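Local coordinates for protein DNA primase (Helicobacter pylori, PDB 4EHS) that makes the short RNA primers that DNA polymerase extends and stimulates the DnaB helicase, which its C-terminal domain, the part described here, binds, at residues S29-E34 and L61-E66; V37-L42 and L89-G94; R106-Q111 and K130-A135. All blocks are in the same frame, centred on the assembly; numbering follows the deposited sequence.

All three contacts lie in the all-helical DnaB-binding domain; the polymerising core of the primase is not part of this chain. Contacts 1 and 2 share helix 30-43, and their centres are about 13 Å apart. They meet where Phe32 CE1 rests 3.8 Å from Leu89 CD2 and where Ile38 packs on Lys63 and Glu66. Contact 3 joins helices 96-117 and 122-140; its centre is about 19 Å from that of contact 1, which it meets through Arg106 and Arg110, with Arg110 NE 3.7 Å from Leu61 CD1. Contacts 2 and 3 lie on opposite sides of the chain's centre, their nearest atoms about 10 Å apart. Only contact 3 reaches the second subunit.

Contact 1: S29-E34 and L61-E66; sequences SLEFLE and LHKKQE
The imidazole of His62 is sandwiched between aliphatic carbons. Over one face stands Glu31 CB, 4.0 Å from the ring centroid and 20° off the normal, a CH-pi contact displaced toward the rim; over the opposite face, also off-centre, lies CB of the preceding Leu61. At the edge is Leu30: its CG lies in the ring plane, and its CD2 is 3.8 Å from His62 CD2. Leu30 CD2 also touches Leu61 CD1 at 3.9 Å, and both leucines touch Arg110 of helix 96-117. With CG anti to its backbone N, Glu31 stretches across His62, its carboxylate turned 21° from the ring plane.

Beyond the ring, Glu31 OE2 forms a weak salt bridge of 3.4 Å with Lys63 NZ. Lys63 bends at chi2 to reach it, and a water accepting from NZ and donating to OE2 reinforces the pair.

The stronger grip comes from Glu34, whose extended chain carries a buried carboxylate up to the backbone of residues 61-63, in the loop joining helices 45-51 and 64-71 of the helicase-binding domain. Glu34 OE2 accepts from Leu61 N at 2.8 Å in a nearly straight bond (162°), and Glu34 OE1 takes His62 N, also at 2.8 Å, both oxygens using their syn lone pairs. Glu34 OE1 receives a second, weak and more bent bond from Lys63 N, at 2.9 Å. Three successive amides converge on one carboxylate, which holds it in position and fixes the loop against helix 30-43.

Lys63 is the N-cap residue of helix 64-71, so Glu34 binds the backbone where that helix begins. Glutamate suits this place because its two oxygens can serve consecutive amides; these donors, perhaps aided by the positive end of the helix dipole, probably keep the buried acid ionised.

Contact 2: V37-L42 and L89-G94; sequences VIRYLL and LPLKKG
The connection between helices 78-85 and 96-117 is an extended loop that runs across helix 30-43; Leu89 and Leu91 pack on that helix and the amide of Lys92 bonds to it. Tyr40 receives Leu91 and Lys92. Leu91 CD2 sits almost over the centre of the phenol ring of Tyr40, 3.6 Å from the centroid and 10° off the normal, a CH-pi contact made tip to tip. At the far end of the ring the hydroxyl accepts a hydrogen bond from Lys92 N, with Tyr40 OH and the nitrogen 3.1 Å apart and an angle of 159°. Tyrosine suits this place because its ring offers a flat surface to the leucine while its oxygen meets the backbone of the next residue.

Arg39 lines the contact with its aliphatic part. Arg39 CG, anti to the backbone N, lies 3.8 Å from Leu91 CD2, the two side chains crossing at about a right angle; the bend at chi2 turns the rest of the Arg39 chain. Farther along the loop toward helix 78-85, Leu89 CD1 touches Arg39 CB at 4.0 Å.

The charged end of Arg39 is held elsewhere: NH1 donates to the carbonyls of Leu83 and Asp86, and NE pairs with Glu43. Helix 78-85 therefore adjoins one flank of the contact, while on helix 96-117 Phe96 meets the Tyr40 ring with planes at about 60° and Glu99 packs beside it.

Contact 3: R106-Q111 and K130-A135; sequences RYFERQ and KKARQA
Lys131 NZ is the best-held polar atom here, gripped by two partners outside the two segments: a salt bridge to Glu149 OE1 and a hydrogen bond to Val52 O of the second subunit. The bend at chi2 brings Lys131 CD within 4.0 Å of Phe108 CE1, and that at chi4 turns NZ, so the lysine lends its methylenes to the hydrophobic side and its ammonium to the subunit boundary.

Between the segments themselves the contact is apolar and centres on Phe108. Ala135 CB stands over the middle of the phenyl ring, 3.6 Å from the centroid and 9° off the normal, a CH-pi contact; Tyr107 CD2 stands over the centre of the opposite face. Ala132 approaches obliquely, its CA 3.7 Å from Phe108 CD1. Alanine fits here because a single methyl lets the backbones draw close, the CA atoms of Phe108 and Ala132 being 5.3 Å apart; the small methyl of Ala135 can sit centrally on the ring. Gln111 CB meets Ala132 CB more loosely, at 4.2 Å.

The axes of the two segments pass at 8.9 Å with an angle of 145° between their directions, as befits an antiparallel hairpin of helices 96-117 and 122-140. Ile136 and Leu139 continue the packing around Phe108 along the second helix. The C-terminal tail runs alongside the pair, with Ile147 against Phe108 and Tyr107, and Val145 against Ala135.

Contact 1: S29-E34 and L61-E66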
loop_
_atom_site.group_PDB
_atom_site.type_symbol
_atom_site.label_atom_id
_atom_site.label_comp_id
_atom_site.label_asym_id
_atom_site.label_seq_id
_atom_site.Cartn_x
_atom_site.Cartn_y
_atom_site.Cartn_z
ATOM N N SER A 29 -5.684 14.239 -19.444
ATOM C CA SER A 29 -6.063 12.869 -19.734
ATOM C C SER A 29 -5.249 11.963 -18.789
ATOM O O SER A 29 -4.195 12.415 -18.225
ATOM C CB SER A 29 -5.746 12.477 -21.187
ATOM O OG SER A 29 -4.299 12.290 -21.396
ATOM N N LEU A 30 -5.733 10.727 -18.568
ATOM C CA LEU A 30 -4.993 9.867 -17.687
ATOM C C LEU A 30 -3.654 9.498 -18.324
ATOM O O LEU A 30 -2.636 9.434 -17.634
ATOM C CB LEU A 30 -5.804 8.609 -17.329
ATOM C CG LEU A 30 -5.176 7.660 -16.323
ATOM C CD1 LEU A 30 -5.133 8.361 -14.994
ATOM C CD2 LEU A 30 -6.001 6.333 -16.375
ATOM N N GLU A 31 -3.607 9.370 -19.656
ATOM C CA GLU A 31 -2.396 8.904 -20.299
ATOM C C GLU A 31 -1.362 10.032 -20.138
ATOM O O GLU A 31 -0.193 9.757 -19.781
ATOM C CB GLU A 31 -2.635 8.514 -21.789
ATOM C CG GLU A 31 -1.317 8.361 -22.517
ATOM C CD GLU A 31 -1.433 7.610 -23.843
ATOM O OE1 GLU A 31 -2.516 7.102 -24.167
ATOM O OE2 GLU A 31 -0.421 7.502 -24.537
ATOM N N PHE A 32 -1.798 11.287 -20.296
ATOM C CA PHE A 32 -0.900 12.415 -20.103
ATOM C C PHE A 32 -0.408 12.452 -18.636
ATOM O O PHE A 32 0.748 12.675 -18.338
ATOM C CB PHE A 32 -1.601 13.752 -20.412
ATOM C CG PHE A 32 -0.643 14.978 -20.311
ATOM C CD1 PHE A 32 0.171 15.353 -21.389
ATOM C CD2 PHE A 32 -0.559 15.689 -19.118
ATOM C CE1 PHE A 32 1.023 16.463 -21.249
ATOM C CE2 PHE A 32 0.288 16.802 -18.970
ATOM C CZ PHE A 32 1.085 17.156 -20.047
ATOM N N LEU A 33 -1.320 12.279 -17.719
ATOM C CA LEU A 33 -0.916 12.309 -16.300
ATOM C C LEU A 33 0.060 11.172 -15.958
ATOM O O LEU A 33 1.016 11.407 -15.188
ATOM C CB LEU A 33 -2.149 12.139 -15.397
ATOM C CG LEU A 33 -1.926 12.231 -13.903
ATOM C CD1 LEU A 33 -1.271 13.579 -13.542
ATOM C CD2 LEU A 33 -3.281 12.101 -13.172
ATOM N N GLU A 34 -0.140 9.974 -16.487
ATOM C CA GLU A 34 0.807 8.868 -16.199
ATOM C C GLU A 34 2.202 9.183 -16.763
ATOM O O GLU A 34 3.255 8.935 -16.121
ATOM C CB GLU A 34 0.297 7.575 -16.832
ATOM C CG GLU A 34 -0.966 7.072 -16.091
ATOM C CD GLU A 34 -1.387 5.684 -16.507
ATOM O OE1 GLU A 34 -0.624 5.015 -17.225
ATOM O OE2 GLU A 34 -2.501 5.284 -16.023
ATOM N N LEU A 61 -2.651 2.461 -16.139
ATOM C CA LEU A 61 -3.469 1.853 -17.209
ATOM C C LEU A 61 -2.886 2.078 -18.600
ATOM O O LEU A 61 -3.323 1.397 -19.544
ATOM C CB LEU A 61 -4.893 2.383 -17.176
ATOM C CG LEU A 61 -5.624 2.326 -15.828
ATOM C CD1 LEU A 61 -7.106 2.651 -15.978
ATOM C CD2 LEU A 61 -5.391 0.972 -15.205
ATOM N N HIS A 62 -1.910 2.983 -18.713
ATOM C CA HIS A 62 -1.362 3.340 -20.033
ATOM C C HIS A 62 0.086 3.167 -20.145
ATOM O O HIS A 62 0.581 2.865 -21.236
ATOM C CB HIS A 62 -1.737 4.770 -20.410
ATOM C CG HIS A 62 -3.209 5.001 -20.448
ATOM N ND1 HIS A 62 -3.999 4.547 -21.486
ATOM C CD2 HIS A 62 -4.054 5.610 -19.540
ATOM C CE1 HIS A 62 -5.293 4.864 -21.210
ATOM N NE2 HIS A 62 -5.335 5.532 -20.063
ATOM N N LYS A 63 0.824 3.327 -19.035
ATOM C CA LYS A 63 2.274 3.448 -19.103
ATOM C C LYS A 63 2.928 2.460 -18.112
ATOM O O LYS A 63 4.008 2.674 -17.602
ATOM C CB LYS A 63 2.762 4.915 -18.883
ATOM C CG LYS A 63 2.237 5.912 -19.921
ATOM C CD LYS A 63 2.844 5.661 -21.279
ATOM C CE LYS A 63 2.094 6.392 -22.365
ATOM N NZ LYS A 63 2.593 6.225 -23.745
ATOM N N LYS A 64 2.295 1.298 -17.983
ATOM C CA LYS A 64 2.789 0.315 -17.052
ATOM C C LYS A 64 4.182 -0.166 -17.459
ATOM O O LYS A 64 5.058 -0.308 -16.612
ATOM C CB LYS A 64 1.778 -0.819 -16.980
ATOM C CG LYS A 64 2.225 -1.937 -16.072
ATOM C CD LYS A 64 1.079 -2.946 -16.001
ATOM C CE LYS A 64 1.193 -3.804 -14.748
ATOM N NZ LYS A 64 2.518 -4.487 -14.787
ATOM N N GLN A 65 4.414 -0.391 -18.749
ATOM C CA GLN A 65 5.715 -0.908 -19.192
ATOM C C GLN A 65 6.827 0.094 -18.881
ATOM O O GLN A 65 7.877 -0.316 -18.443
ATOM C CB GLN A 65 5.730 -1.291 -20.701
ATOM C CG GLN A 65 4.666 -2.357 -20.959
ATOM C CD GLN A 65 4.579 -2.885 -22.383
ATOM O OE1 GLN A 65 5.475 -2.690 -23.222
ATOM N NE2 GLN A 65 3.484 -3.584 -22.659
ATOM N N GLU A 66 6.574 1.381 -19.123
ATOM C CA GLU A 66 7.532 2.438 -18.783
ATOM C C GLU A 66 7.869 2.426 -17.291
ATOM O O GLU A 66 9.065 2.450 -16.921
ATOM C CB GLU A 66 6.982 3.824 -19.220
ATOM C CG GLU A 66 6.981 3.938 -20.761
ATOM C CD GLU A 66 5.729 3.412 -21.442
ATOM O OE1 GLU A 66 4.955 2.671 -20.758
ATOM O OE2 GLU A 66 5.576 3.695 -22.682
HETATM O O HOH W 1 1.956 8.509 -25.344
#

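Contact 2: V37-L42 and L89-G94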
loop_
_atom_site.group_PDB
_atom_site.type_symbol
_atom_site.label_atom_id
_atom_site.label_comp_id
_atom_site.label_asym_id
_atom_site.label_seq_id
_atom_site.Cartn_x
_atom_site.Cartn_y
_atom_site.Cartn_z
ATOM N N VAL A 37 3.880 11.867 -14.531
ATOM C CA VAL A 37 4.329 11.334 -13.241
ATOM C C VAL A 37 5.650 10.575 -13.499
ATOM O O VAL A 37 6.638 10.795 -12.776
ATOM C CB VAL A 37 3.212 10.478 -12.577
ATOM C CG1 VAL A 37 3.832 9.658 -11.457
ATOM C CG2 VAL A 37 2.134 11.378 -11.944
ATOM N N ILE A 38 5.709 9.726 -14.532
ATOM C CA ILE A 38 6.884 8.929 -14.773
ATOM C C ILE A 38 8.059 9.825 -15.193
ATOM O O ILE A 38 9.234 9.539 -14.893
ATOM C CB ILE A 38 6.582 7.837 -15.800
ATOM C CG1 ILE A 38 5.599 6.816 -15.142
ATOM C CG2 ILE A 38 7.875 7.078 -16.181
ATOM C CD1 ILE A 38 5.001 5.854 -16.157
ATOM N N ARG A 39 7.700 10.862 -15.956
ATOM C CA ARG A 39 8.778 11.797 -16.427
ATOM C C ARG A 39 9.490 12.464 -15.209
ATOM O O ARG A 39 10.757 12.648 -15.170
ATOM C CB ARG A 39 8.133 12.838 -17.386
ATOM C CG ARG A 39 9.282 13.800 -17.850
ATOM C CD ARG A 39 10.366 13.069 -18.643
ATOM N NE ARG A 39 11.221 14.189 -19.111
ATOM C CZ ARG A 39 11.042 14.759 -20.289
ATOM N NH1 ARG A 39 10.270 14.162 -21.229
ATOM N NH2 ARG A 39 11.756 15.880 -20.571
ATOM N N TYR A 40 8.706 12.864 -14.213
ATOM C CA TYR A 40 9.289 13.380 -12.961
ATOM C C TYR A 40 10.216 12.324 -12.343
ATOM O O TYR A 40 11.327 12.660 -11.887
ATOM C CB TYR A 40 8.238 13.668 -11.930
ATOM C CG TYR A 40 7.646 15.078 -11.991
ATOM C CD1 TYR A 40 8.359 16.154 -11.502
ATOM C CD2 TYR A 40 6.391 15.298 -12.539
ATOM C CE1 TYR A 40 7.813 17.466 -11.515
ATOM C CE2 TYR A 40 5.835 16.594 -12.572
ATOM C CZ TYR A 40 6.589 17.693 -12.095
ATOM O OH TYR A 40 6.057 18.966 -12.111
ATOM N N LEU A 41 9.744 11.077 -12.244
ATOM C CA LEU A 41 10.623 9.980 -11.703
ATOM C C LEU A 41 11.890 9.746 -12.539
ATOM O O LEU A 41 12.959 9.417 -11.981
ATOM C CB LEU A 41 9.850 8.659 -11.651
ATOM C CG LEU A 41 8.467 8.833 -11.011
ATOM C CD1 LEU A 41 7.899 7.425 -11.020
ATOM C CD2 LEU A 41 8.423 9.361 -9.564
ATOM N N LEU A 42 11.795 9.913 -13.845
ATOM C CA LEU A 42 12.990 9.786 -14.691
ATOM C C LEU A 42 13.994 10.918 -14.433
ATOM O O LEU A 42 15.240 10.714 -14.574
ATOM C CB LEU A 42 12.567 9.804 -16.177
ATOM C CG LEU A 42 12.003 8.449 -16.634
ATOM C CD1 LEU A 42 11.282 8.734 -17.985
ATOM C CD2 LEU A 42 13.099 7.373 -16.857
ATOM N N LEU A 89 6.131 17.508 -21.934
ATOM C CA LEU A 89 5.808 17.165 -20.563
ATOM C C LEU A 89 6.473 18.163 -19.648
ATOM O O LEU A 89 7.616 17.976 -19.242
ATOM C CB LEU A 89 6.288 15.742 -20.283
ATOM C CG LEU A 89 5.671 14.644 -21.134
ATOM C CD1 LEU A 89 6.423 13.333 -20.933
ATOM C CD2 LEU A 89 4.193 14.484 -20.722
ATOM N N PRO A 90 5.763 19.216 -19.312
ATOM C CA PRO A 90 6.422 20.284 -18.600
ATOM C C PRO A 90 6.579 19.988 -17.086
ATOM O O PRO A 90 5.630 19.921 -16.376
ATOM C CB PRO A 90 5.499 21.473 -18.870
ATOM C CG PRO A 90 4.131 20.843 -18.888
ATOM C CD PRO A 90 4.342 19.521 -19.604
ATOM N N LEU A 91 7.804 19.870 -16.622
ATOM C CA LEU A 91 8.051 19.637 -15.189
ATOM C C LEU A 91 8.275 20.985 -14.497
ATOM O O LEU A 91 8.775 21.919 -15.110
ATOM C CB LEU A 91 9.320 18.791 -15.019
ATOM C CG LEU A 91 9.315 17.466 -15.778
ATOM C CD1 LEU A 91 10.608 16.724 -15.435
ATOM C CD2 LEU A 91 8.099 16.588 -15.492
ATOM N N LYS A 92 7.967 21.079 -13.218
ATOM C CA LYS A 92 8.230 22.318 -12.486
ATOM C C LYS A 92 8.796 21.945 -11.141
ATOM O O LYS A 92 8.397 20.920 -10.515
ATOM C CB LYS A 92 6.931 23.086 -12.192
ATOM C CG LYS A 92 5.841 23.090 -13.252
ATOM C CD LYS A 92 4.550 23.573 -12.599
ATOM C CE LYS A 92 3.331 22.797 -13.093
ATOM N NZ LYS A 92 2.052 23.484 -12.736
ATOM N N LYS A 93 9.635 22.849 -10.609
ATOM C CA LYS A 93 10.104 22.746 -9.239
ATOM C C LYS A 93 8.862 22.668 -8.323
ATOM O O LYS A 93 7.903 23.433 -8.492
ATOM C CB LYS A 93 10.923 24.001 -8.922
ATOM C CG LYS A 93 11.489 24.142 -7.521
ATOM C CD LYS A 93 12.104 25.561 -7.447
ATOM C CE LYS A 93 13.391 25.584 -6.638
ATOM N NZ LYS A 93 13.818 26.961 -6.222
ATOM N N GLY A 94 8.844 21.664 -7.458
ATOM C CA GLY A 94 7.788 21.493 -6.448
ATOM C C GLY A 94 6.467 21.008 -7.005
ATOM O O GLY A 94 5.474 21.059 -6.339
#

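Contact 3: R106-Q111 and K130-A135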
loop_
_atom_site.group_PDB
_atom_site.type_symbol
_atom_site.label_atom_id
_atom_site.label_comp_id
_atom_site.label_asym_id
_atom_site.label_seq_id
_atom_site.Cartn_x
_atom_site.Cartn_y
_atom_site.Cartn_z
ATOM N N ARG A 106 -7.465 9.936 -8.929
ATOM C CA ARG A 106 -8.099 9.189 -10.021
ATOM C C ARG A 106 -8.304 7.697 -9.847
ATOM O O ARG A 106 -9.408 7.166 -10.119
ATOM C CB ARG A 106 -7.434 9.464 -11.355
ATOM C CG ARG A 106 -7.679 10.959 -11.629
ATOM C CD ARG A 106 -7.438 11.253 -13.075
ATOM N NE ARG A 106 -7.733 12.682 -13.399
ATOM C CZ ARG A 106 -7.424 13.164 -14.610
ATOM N NH1 ARG A 106 -6.887 12.355 -15.520
ATOM N NH2 ARG A 106 -7.637 14.422 -14.887
ATOM N N TYR A 107 -7.282 7.025 -9.342
ATOM C CA TYR A 107 -7.400 5.595 -9.041
ATOM C C TYR A 107 -8.581 5.353 -8.063
ATOM O O TYR A 107 -9.410 4.481 -8.291
ATOM C CB TYR A 107 -6.086 5.109 -8.414
ATOM C CG TYR A 107 -6.188 3.696 -7.920
ATOM C CD1 TYR A 107 -5.912 2.614 -8.767
ATOM C CD2 TYR A 107 -6.558 3.449 -6.610
ATOM C CE1 TYR A 107 -6.028 1.297 -8.324
ATOM C CE2 TYR A 107 -6.694 2.142 -6.167
ATOM C CZ TYR A 107 -6.394 1.082 -7.005
ATOM O OH TYR A 107 -6.531 -0.223 -6.499
ATOM N N PHE A 108 -8.644 6.095 -6.997
ATOM C CA PHE A 108 -9.722 5.877 -6.001
ATOM C C PHE A 108 -11.104 6.311 -6.510
ATOM O O PHE A 108 -12.123 5.667 -6.163
ATOM C CB PHE A 108 -9.411 6.514 -4.662
ATOM C CG PHE A 108 -8.381 5.763 -3.865
ATOM C CD1 PHE A 108 -8.691 4.530 -3.280
ATOM C CD2 PHE A 108 -7.116 6.275 -3.685
ATOM C CE1 PHE A 108 -7.726 3.829 -2.547
ATOM C CE2 PHE A 108 -6.159 5.604 -2.903
ATOM C CZ PHE A 108 -6.439 4.366 -2.366
ATOM N N GLU A 109 -11.145 7.330 -7.377
ATOM C CA GLU A 109 -12.431 7.689 -7.989
ATOM C C GLU A 109 -12.944 6.533 -8.846
ATOM O O GLU A 109 -14.143 6.173 -8.763
ATOM C CB GLU A 109 -12.268 9.026 -8.761
ATOM C CG GLU A 109 -12.215 10.244 -7.834
ATOM C CD GLU A 109 -11.954 11.569 -8.591
ATOM O OE1 GLU A 109 -11.432 11.491 -9.736
ATOM O OE2 GLU A 109 -12.268 12.658 -8.034
ATOM N N ARG A 110 -12.070 5.906 -9.639
ATOM C CA ARG A 110 -12.421 4.716 -10.358
ATOM C C ARG A 110 -12.880 3.562 -9.435
ATOM O O ARG A 110 -13.788 2.805 -9.803
ATOM C CB ARG A 110 -11.271 4.202 -11.225
ATOM C CG ARG A 110 -10.987 5.094 -12.440
ATOM C CD ARG A 110 -9.989 4.473 -13.414
ATOM N NE ARG A 110 -8.736 3.933 -12.899
ATOM C CZ ARG A 110 -7.621 4.648 -12.645
ATOM N NH1 ARG A 110 -7.605 5.962 -12.827
ATOM N NH2 ARG A 110 -6.529 4.012 -12.232
ATOM N N GLN A 111 -12.214 3.387 -8.300
ATOM C CA GLN A 111 -12.616 2.360 -7.353
ATOM C C GLN A 111 -14.065 2.534 -6.929
ATOM O O GLN A 111 -14.763 1.546 -6.779
ATOM C CB GLN A 111 -11.721 2.382 -6.105
ATOM C CG GLN A 111 -10.352 1.799 -6.385
ATOM C CD GLN A 111 -10.413 0.454 -7.046
ATOM O OE1 GLN A 111 -9.978 0.287 -8.175
ATOM N NE2 GLN A 111 -10.956 -0.518 -6.349
ATOM N N LYS A 130 -15.578 2.360 1.697
ATOM C CA LYS A 130 -15.291 3.310 2.767
ATOM C C LYS A 130 -13.837 3.804 2.686
ATOM O O LYS A 130 -13.595 5.006 2.789
ATOM C CB LYS A 130 -15.561 2.662 4.122
ATOM C CG LYS A 130 -15.431 3.651 5.306
ATOM C CD LYS A 130 -15.910 2.956 6.585
ATOM C CE LYS A 130 -16.322 3.989 7.627
ATOM N NZ LYS A 130 -15.150 4.390 8.433
ATOM N N LYS A 131 -12.920 2.869 2.423
ATOM C CA LYS A 131 -11.510 3.200 2.254
ATOM C C LYS A 131 -11.272 4.119 1.067
ATOM O O LYS A 131 -10.507 5.095 1.181
ATOM C CB LYS A 131 -10.697 1.939 2.099
ATOM C CG LYS A 131 -9.183 2.237 2.083
ATOM C CD LYS A 131 -8.484 1.715 0.804
ATOM C CE LYS A 131 -6.933 1.724 0.881
ATOM N NZ LYS A 131 -6.339 0.357 0.927
ATOM N N ALA A 132 -11.930 3.866 -0.057
ATOM C CA ALA A 132 -11.748 4.768 -1.223
ATOM C C ALA A 132 -12.273 6.162 -0.937
ATOM O O ALA A 132 -11.687 7.117 -1.328
ATOM C CB ALA A 132 -12.444 4.215 -2.433
ATOM N N ARG A 133 -13.444 6.266 -0.281
ATOM C CA ARG A 133 -13.989 7.598 0.079
ATOM C C ARG A 133 -13.088 8.366 1.030
ATOM O O ARG A 133 -12.902 9.606 0.897
ATOM C CB ARG A 133 -15.395 7.480 0.719
ATOM C CG ARG A 133 -16.507 7.179 -0.261
ATOM C CD ARG A 133 -17.924 7.154 0.484
ATOM N NE ARG A 133 -18.718 6.009 0.010
ATOM C CZ ARG A 133 -19.310 5.994 -1.164
ATOM N NH1 ARG A 133 -19.207 7.104 -1.893
ATOM N NH2 ARG A 133 -19.961 4.885 -1.639
ATOM N N GLN A 134 -12.556 7.634 2.002
ATOM C CA GLN A 134 -11.686 8.216 2.967
ATOM C C GLN A 134 -10.446 8.729 2.234
ATOM O O GLN A 134 -9.963 9.864 2.503
ATOM C CB GLN A 134 -11.290 7.232 4.043
ATOM C CG GLN A 134 -10.463 7.946 5.115
ATOM C CD GLN A 134 -9.859 7.018 6.150
ATOM O OE1 GLN A 134 -9.610 5.845 5.876
ATOM N NE2 GLN A 134 -9.639 7.538 7.355
ATOM N N ALA A 135 -9.916 7.885 1.361
ATOM C CA ALA A 135 -8.673 8.284 0.615
ATOM C C ALA A 135 -8.885 9.561 -0.206
ATOM O O ALA A 135 -8.047 10.498 -0.222
ATOM C CB ALA A 135 -8.216 7.108 -0.285
#